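Local coordinates for putative ATP-grasp superfamily protein (Archaeoglobus fulgidus, PDB 3DF7), which is of unknown function but probably binds ATP and metal ions, like ATP-grasp enzymes, at residues D71-I76 and K89-Y94; A77-F82 and V107-W112. All blocks are in the same frame, centred on the assembly; numbering follows the deposited sequence.

Interaction 1. Residues D71-I76 and K89-Y94; sequences DAFLII and KKAEKY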
loop_
_atom_site.group_PDB
_atom_site.type_symbol
_atom_site.label_atom_id
_atom_site.label_comp_id
_atom_site.label_asym_id
_atom_site.label_seq_id
_atom_site.Cartn_x
_atom_site.Cartn_y
_atom_site.Cartn_z
ATOM N N ASP A 71 21.548 -6.135 4.349
ATOM C CA ASP A 71 21.410 -5.999 5.796
ATOM C C ASP A 71 19.936 -5.853 6.165
ATOM O O ASP A 71 19.536 -6.115 7.295
ATOM C CB ASP A 71 22.188 -4.784 6.296
ATOM C CG ASP A 71 23.683 -4.931 6.093
ATOM O OD1 ASP A 71 24.252 -5.921 6.600
ATOM O OD2 ASP A 71 24.287 -4.064 5.426
ATOM N N ALA A 72 19.135 -5.414 5.202
ATOM C CA ALA A 72 17.704 -5.257 5.419
ATOM C C ALA A 72 17.006 -5.380 4.075
ATOM O O ALA A 72 17.651 -5.345 3.021
ATOM C CB ALA A 72 17.406 -3.891 6.053
ATOM N N PHE A 73 15.691 -5.543 4.107
ATOM C CA PHE A 73 14.941 -5.646 2.868
ATOM C C PHE A 73 13.583 -4.994 3.020
ATOM O O PHE A 73 13.079 -4.820 4.133
ATOM C CB PHE A 73 14.778 -7.118 2.442
ATOM C CG PHE A 73 13.771 -7.891 3.255
ATOM C CD1 PHE A 73 12.408 -7.814 2.967
ATOM C CD2 PHE A 73 14.185 -8.699 4.310
ATOM C CE1 PHE A 73 11.472 -8.532 3.719
ATOM C CE2 PHE A 73 13.257 -9.421 5.068
ATOM C CZ PHE A 73 11.896 -9.335 4.768
ATOM N N LEU A 74 13.011 -4.617 1.886
ATOM C CA LEU A 74 11.690 -4.014 1.838
ATOM C C LEU A 74 11.069 -4.543 0.560
ATOM O O LEU A 74 11.542 -4.248 -0.539
ATOM C CB LEU A 74 11.762 -2.485 1.783
ATOM C CG LEU A 74 10.367 -1.847 1.718
ATOM C CD1 LEU A 74 9.566 -2.224 2.980
ATOM C CD2 LEU A 74 10.487 -0.339 1.580
ATOM N N ILE A 75 10.018 -5.337 0.716
ATOM C CA ILE A 75 9.338 -5.922 -0.422
ATOM C C ILE A 75 7.961 -5.304 -0.619
ATOM O O ILE A 75 7.151 -5.237 0.303
ATOM C CB ILE A 75 9.242 -7.463 -0.252
ATOM C CG1 ILE A 75 10.644 -8.069 -0.438
ATOM C CG2 ILE A 75 8.235 -8.058 -1.242
ATOM C CD1 ILE A 75 10.738 -9.551 -0.174
ATOM N N ILE A 76 7.726 -4.822 -1.832
ATOM C CA ILE A 76 6.458 -4.218 -2.197
ATOM C C ILE A 76 5.874 -5.114 -3.281
ATOM O O ILE A 76 6.458 -5.257 -4.357
ATOM C CB ILE A 76 6.648 -2.814 -2.789
ATOM C CG1 ILE A 76 7.487 -1.946 -1.848
ATOM C CG2 ILE A 76 5.289 -2.172 -3.018
ATOM C CD1 ILE A 76 8.080 -0.720 -2.527
ATOM N N LYS A 89 8.086 -13.970 3.324
ATOM C CA LYS A 89 8.478 -15.138 4.109
ATOM C C LYS A 89 9.852 -15.636 3.664
ATOM O O LYS A 89 10.667 -16.067 4.483
ATOM C CB LYS A 89 7.437 -16.247 3.942
ATOM C CG LYS A 89 7.647 -17.449 4.854
ATOM C CD LYS A 89 6.548 -18.476 4.645
ATOM C CE LYS A 89 6.754 -19.696 5.529
ATOM N NZ LYS A 89 5.714 -20.723 5.264
ATOM N N LYS A 90 10.101 -15.570 2.362
ATOM C CA LYS A 90 11.373 -15.999 1.791
ATOM C C LYS A 90 12.488 -15.057 2.232
ATOM O O LYS A 90 13.561 -15.497 2.646
ATOM C CB LYS A 90 11.279 -16.017 0.261
ATOM C CG LYS A 90 12.591 -16.324 -0.452
ATOM C CD LYS A 90 12.405 -16.373 -1.964
ATOM C CE LYS A 90 13.718 -16.647 -2.679
ATOM N NZ LYS A 90 13.520 -16.821 -4.146
ATOM N N ALA A 91 12.225 -13.757 2.155
ATOM C CA ALA A 91 13.212 -12.753 2.538
ATOM C C ALA A 91 13.559 -12.778 4.032
ATOM O O ALA A 91 14.712 -12.579 4.406
ATOM C CB ALA A 91 12.716 -11.367 2.137
ATOM N N GLU A 92 12.566 -13.026 4.879
ATOM C CA GLU A 92 12.779 -13.061 6.326
ATOM C C GLU A 92 13.922 -13.978 6.749
ATOM O O GLU A 92 14.552 -13.760 7.780
ATOM C CB GLU A 92 11.505 -13.510 7.041
ATOM C CG GLU A 92 10.334 -12.562 6.894
ATOM C CD GLU A 92 9.110 -13.058 7.633
ATOM O OE1 GLU A 92 8.776 -14.254 7.482
ATOM O OE2 GLU A 92 8.483 -12.255 8.354
ATOM N N LYS A 93 14.171 -15.010 5.952
ATOM C CA LYS A 93 15.221 -15.976 6.245
ATOM C C LYS A 93 16.623 -15.389 6.078
ATOM O O LYS A 93 17.603 -16.008 6.493
ATOM C CB LYS A 93 15.058 -17.194 5.327
ATOM C CG LYS A 93 16.042 -18.341 5.564
ATOM C CD LYS A 93 15.767 -19.103 6.865
ATOM C CE LYS A 93 16.310 -18.375 8.087
ATOM N NZ LYS A 93 16.035 -19.130 9.344
ATOM N N TYR A 94 16.721 -14.193 5.497
ATOM C CA TYR A 94 18.025 -13.576 5.256
ATOM C C TYR A 94 18.447 -12.380 6.097
ATOM O O TYR A 94 19.524 -12.394 6.692
ATOM C CB TYR A 94 18.158 -13.188 3.784
ATOM C CG TYR A 94 18.112 -14.364 2.848
ATOM C CD1 TYR A 94 16.895 -14.908 2.447
ATOM C CD2 TYR A 94 19.286 -14.964 2.393
ATOM C CE1 TYR A 94 16.846 -16.023 1.616
ATOM C CE2 TYR A 94 19.247 -16.083 1.564
ATOM C CZ TYR A 94 18.024 -16.605 1.183
ATOM O OH TYR A 94 17.973 -17.719 0.379
#
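With chi1 at 75°, the CG of F73 sits between its own backbone N and carbonyl carbon, and the phenyl ring leans over A91; I75, its CD1 carried out straight by a chi2 of 175°, reaches the same methyl group. This is strand-to-helix packing inside a right-handed beta-alpha-beta unit, in which strand 72-76 leads through helix 83-92 to the parallel strand 96-97 of the N-terminal four-stranded sheet. A91 CB stands almost exactly over the middle of the F73 ring, 3.3 Å from its centroid and 9° off the normal, a short CH-pi contact. Its nearest ring atom is F73 CZ, 3.4 Å from A91 CB. From the neighbouring position on the same side of the strand, I75 CD1 closes on A91 CB at 3.5 Å, so the methyl touches both the ring and the end of I75. The small alanine probably allows the helix to come this near the strand: the CA atoms of F73 and A91 are 7.3 Å apart. Replacing the phenylalanine by an alanine here would probably take away the surface on which the A91 methyl rests and open a gap between strand and helix. F5 of strand 3-8 also touches F73, and L67 of helix 63-67 touches A91. The side chain of E92 adds only a loose touch of CG on F73 CZ, its OE1 being hydrogen-bonded to S102 OG. Past the methyl, the ring also meets the backbone: F73 CE2 lies 3.5 Å from A91 O, and E92 N comes in obliquely, 3.7 Å from F73 CE2.

Interaction 2. Residues A77-F82 and V107-W112; sequences APEDDF and VTSDKW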
loop_
_atom_site.group_PDB
_atom_site.type_symbol
_atom_site.label_atom_id
_atom_site.label_comp_id
_atom_site.label_asym_id
_atom_site.label_seq_id
_atom_site.Cartn_x
_atom_site.Cartn_y
_atom_site.Cartn_z
ATOM N N ALA A 77 4.731 -5.723 -3.002
ATOM C CA ALA A 77 4.105 -6.599 -3.982
ATOM C C ALA A 77 2.630 -6.780 -3.670
ATOM O O ALA A 77 2.194 -6.585 -2.537
ATOM C CB ALA A 77 4.805 -7.954 -3.995
ATOM N N PRO A 78 1.837 -7.151 -4.681
ATOM C CA PRO A 78 0.407 -7.347 -4.437
ATOM C C PRO A 78 0.138 -8.505 -3.472
ATOM O O PRO A 78 0.891 -9.482 -3.425
ATOM C CB PRO A 78 -0.155 -7.590 -5.840
ATOM C CG PRO A 78 1.026 -8.120 -6.615
ATOM C CD PRO A 78 2.155 -7.268 -6.114
ATOM N N GLU A 79 -0.921 -8.384 -2.680
ATOM C CA GLU A 79 -1.271 -9.448 -1.744
ATOM C C GLU A 79 -1.808 -10.646 -2.527
ATOM O O GLU A 79 -1.738 -11.788 -2.067
ATOM C CB GLU A 79 -2.327 -8.959 -0.749
ATOM C CG GLU A 79 -1.785 -7.990 0.295
ATOM C CD GLU A 79 -1.874 -6.527 -0.120
ATOM O OE1 GLU A 79 -1.950 -6.228 -1.332
ATOM O OE2 GLU A 79 -1.847 -5.666 0.783
ATOM N N ASP A 80 -2.330 -10.361 -3.718
ATOM C CA ASP A 80 -2.911 -11.360 -4.617
ATOM C C ASP A 80 -2.253 -12.727 -4.571
ATOM O O ASP A 80 -1.036 -12.846 -4.713
ATOM C CB ASP A 80 -2.868 -10.854 -6.061
ATOM C CG ASP A 80 -3.692 -9.603 -6.263
ATOM O OD1 ASP A 80 -3.505 -8.639 -5.493
ATOM O OD2 ASP A 80 -4.522 -9.585 -7.196
ATOM N N ASP A 81 -3.079 -13.754 -4.392
ATOM C CA ASP A 81 -2.621 -15.140 -4.339
ATOM C C ASP A 81 -1.448 -15.355 -3.389
ATOM O O ASP A 81 -0.592 -16.208 -3.630
ATOM C CB ASP A 81 -2.241 -15.625 -5.740
ATOM C CG ASP A 81 -3.390 -15.522 -6.724
ATOM O OD1 ASP A 81 -4.516 -15.948 -6.379
ATOM O OD2 ASP A 81 -3.167 -15.021 -7.849
ATOM N N PHE A 82 -1.420 -14.577 -2.311
ATOM C CA PHE A 82 -0.375 -14.678 -1.299
ATOM C C PHE A 82 1.035 -14.404 -1.819
ATOM O O PHE A 82 2.011 -14.929 -1.290
ATOM C CB PHE A 82 -0.440 -16.058 -0.639
ATOM C CG PHE A 82 -1.689 -16.274 0.166
ATOM C CD1 PHE A 82 -1.860 -15.629 1.385
ATOM C CD2 PHE A 82 -2.720 -17.069 -0.323
ATOM C CE1 PHE A 82 -3.048 -15.769 2.109
ATOM C CE2 PHE A 82 -3.912 -17.213 0.392
ATOM C CZ PHE A 82 -4.072 -16.559 1.612
ATOM N N VAL A 107 -2.509 -12.807 7.345
ATOM C CA VAL A 107 -3.828 -12.416 7.840
ATOM C C VAL A 107 -4.426 -11.271 7.026
ATOM O O VAL A 107 -5.581 -11.341 6.602
ATOM C CB VAL A 107 -3.775 -11.974 9.322
ATOM C CG1 VAL A 107 -5.137 -11.436 9.754
ATOM C CG2 VAL A 107 -3.377 -13.149 10.200
ATOM N N THR A 108 -3.640 -10.220 6.803
ATOM C CA THR A 108 -4.130 -9.067 6.049
ATOM C C THR A 108 -4.361 -9.366 4.569
ATOM O O THR A 108 -5.114 -8.656 3.904
ATOM C CB THR A 108 -3.163 -7.859 6.163
ATOM O OG1 THR A 108 -1.899 -8.188 5.574
ATOM C CG2 THR A 108 -2.957 -7.479 7.621
ATOM N N SER A 109 -3.725 -10.420 4.060
ATOM C CA SER A 109 -3.862 -10.795 2.653
ATOM C C SER A 109 -5.178 -11.498 2.338
ATOM O O SER A 109 -5.632 -11.500 1.191
ATOM C CB SER A 109 -2.703 -11.696 2.228
ATOM O OG SER A 109 -1.481 -10.985 2.251
ATOM N N ASP A 110 -5.772 -12.108 3.358
ATOM C CA ASP A 110 -7.036 -12.814 3.204
ATOM C C ASP A 110 -8.105 -11.987 3.908
ATOM O O ASP A 110 -8.159 -11.956 5.135
ATOM C CB ASP A 110 -6.953 -14.201 3.847
ATOM C CG ASP A 110 -8.181 -15.045 3.564
ATOM O OD1 ASP A 110 -9.292 -14.479 3.511
ATOM O OD2 ASP A 110 -8.037 -16.274 3.405
ATOM N N LYS A 111 -8.957 -11.329 3.132
ATOM C CA LYS A 111 -10.000 -10.481 3.700
ATOM C C LYS A 111 -10.926 -11.211 4.670
ATOM O O LYS A 111 -11.445 -10.606 5.608
ATOM C CB LYS A 111 -10.819 -9.835 2.582
ATOM C CG LYS A 111 -9.997 -8.942 1.660
ATOM C CD LYS A 111 -10.881 -8.149 0.702
ATOM C CE LYS A 111 -10.043 -7.396 -0.321
ATOM N NZ LYS A 111 -9.314 -8.312 -1.236
ATOM N N TRP A 112 -11.143 -12.504 4.451
ATOM C CA TRP A 112 -12.011 -13.247 5.358
ATOM C C TRP A 112 -11.314 -13.425 6.700
ATOM O O TRP A 112 -11.928 -13.280 7.756
ATOM C CB TRP A 112 -12.371 -14.620 4.791
ATOM C CG TRP A 112 -13.273 -15.388 5.721
ATOM C CD1 TRP A 112 -12.995 -16.574 6.338
ATOM C CD2 TRP A 112 -14.574 -14.993 6.179
ATOM N NE1 TRP A 112 -14.040 -16.942 7.154
ATOM C CE2 TRP A 112 -15.021 -15.990 7.076
ATOM C CE3 TRP A 112 -15.404 -13.894 5.920
ATOM C CZ2 TRP A 112 -16.266 -15.920 7.714
ATOM C CZ3 TRP A 112 -16.641 -13.826 6.553
ATOM C CH2 TRP A 112 -17.058 -14.834 7.443
HETATM O O HOH W 1 0.071 -11.911 0.170
HETATM O O HOH W 2 -1.869 -6.493 3.368
#
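E79 meets S109 where the two backbones run nearest each other, their CA atoms 5.3 Å apart. The E79 chain is bent by a chi2 of 90°, so that the CG methylene lies 3.6 Å from S109 OG while the carboxylate turns toward T108 and R248. No direct hydrogen bond crosses here; two waters do that work. One donates both to E79 O, at 2.9 Å, and to S109 OG, whose other partner is I105 O. The second takes the hydroxyl hydrogen of T108 OG1 at 2.8 Å and gives one of its own to E79 OE2 at 2.7 Å. E79 OE1 is engaged elsewhere, in a salt bridge with R248 NE, so both carboxylate oxygens are held and the group is unlikely to swing. Beyond E79 the chain turns sharply, D81 and F82 both having positive phi, and this brings the F82 ring back to the second segment. Its approach is oblique: F82 CE1 lies 4.1 Å from S109 CB, and F82 CZ is near D110 CB. F82 holds the N-cap position of helix 83-92, and D110 that of helix 111-118, where D110 OD1 accepts from W112 N at 2.9 Å and OD2 forms a salt bridge with R141. E79 also touches N246, and its side chain is about 6 Å from a bound acetate. E244, N246 and R248 follow the Glu-X-Asn-X-Arg pattern of ATP-grasp enzymes, in whose relatives the glutamate and asparagine hold the nucleotide's metal ions, which puts the water-bridged turn next to what is probably the metal-binding end of the ATP-grasp active site.

Overall arrangement
From the N terminus, the chain runs through strand 72-76 and straight into the turn at 77-82, so the first segments of the two contacts adjoin. Helix 83-92 then returns, and interaction 1 closes a short loop, 12 residues between its ends, inside the beta-alpha-beta unit. The chain goes on through strand 96-97 and from helix 102-108 toward helix 111-118, where interaction 2 closes a longer loop of 24 residues. Since 77-82 falls inside the first loop and 107-112 beyond it, the two cross instead of nesting. Their centres are 17 Å apart. Interaction 1 binds helix to sheet within the N-terminal part; interaction 2 joins that part to the start of the ATP-grasp region.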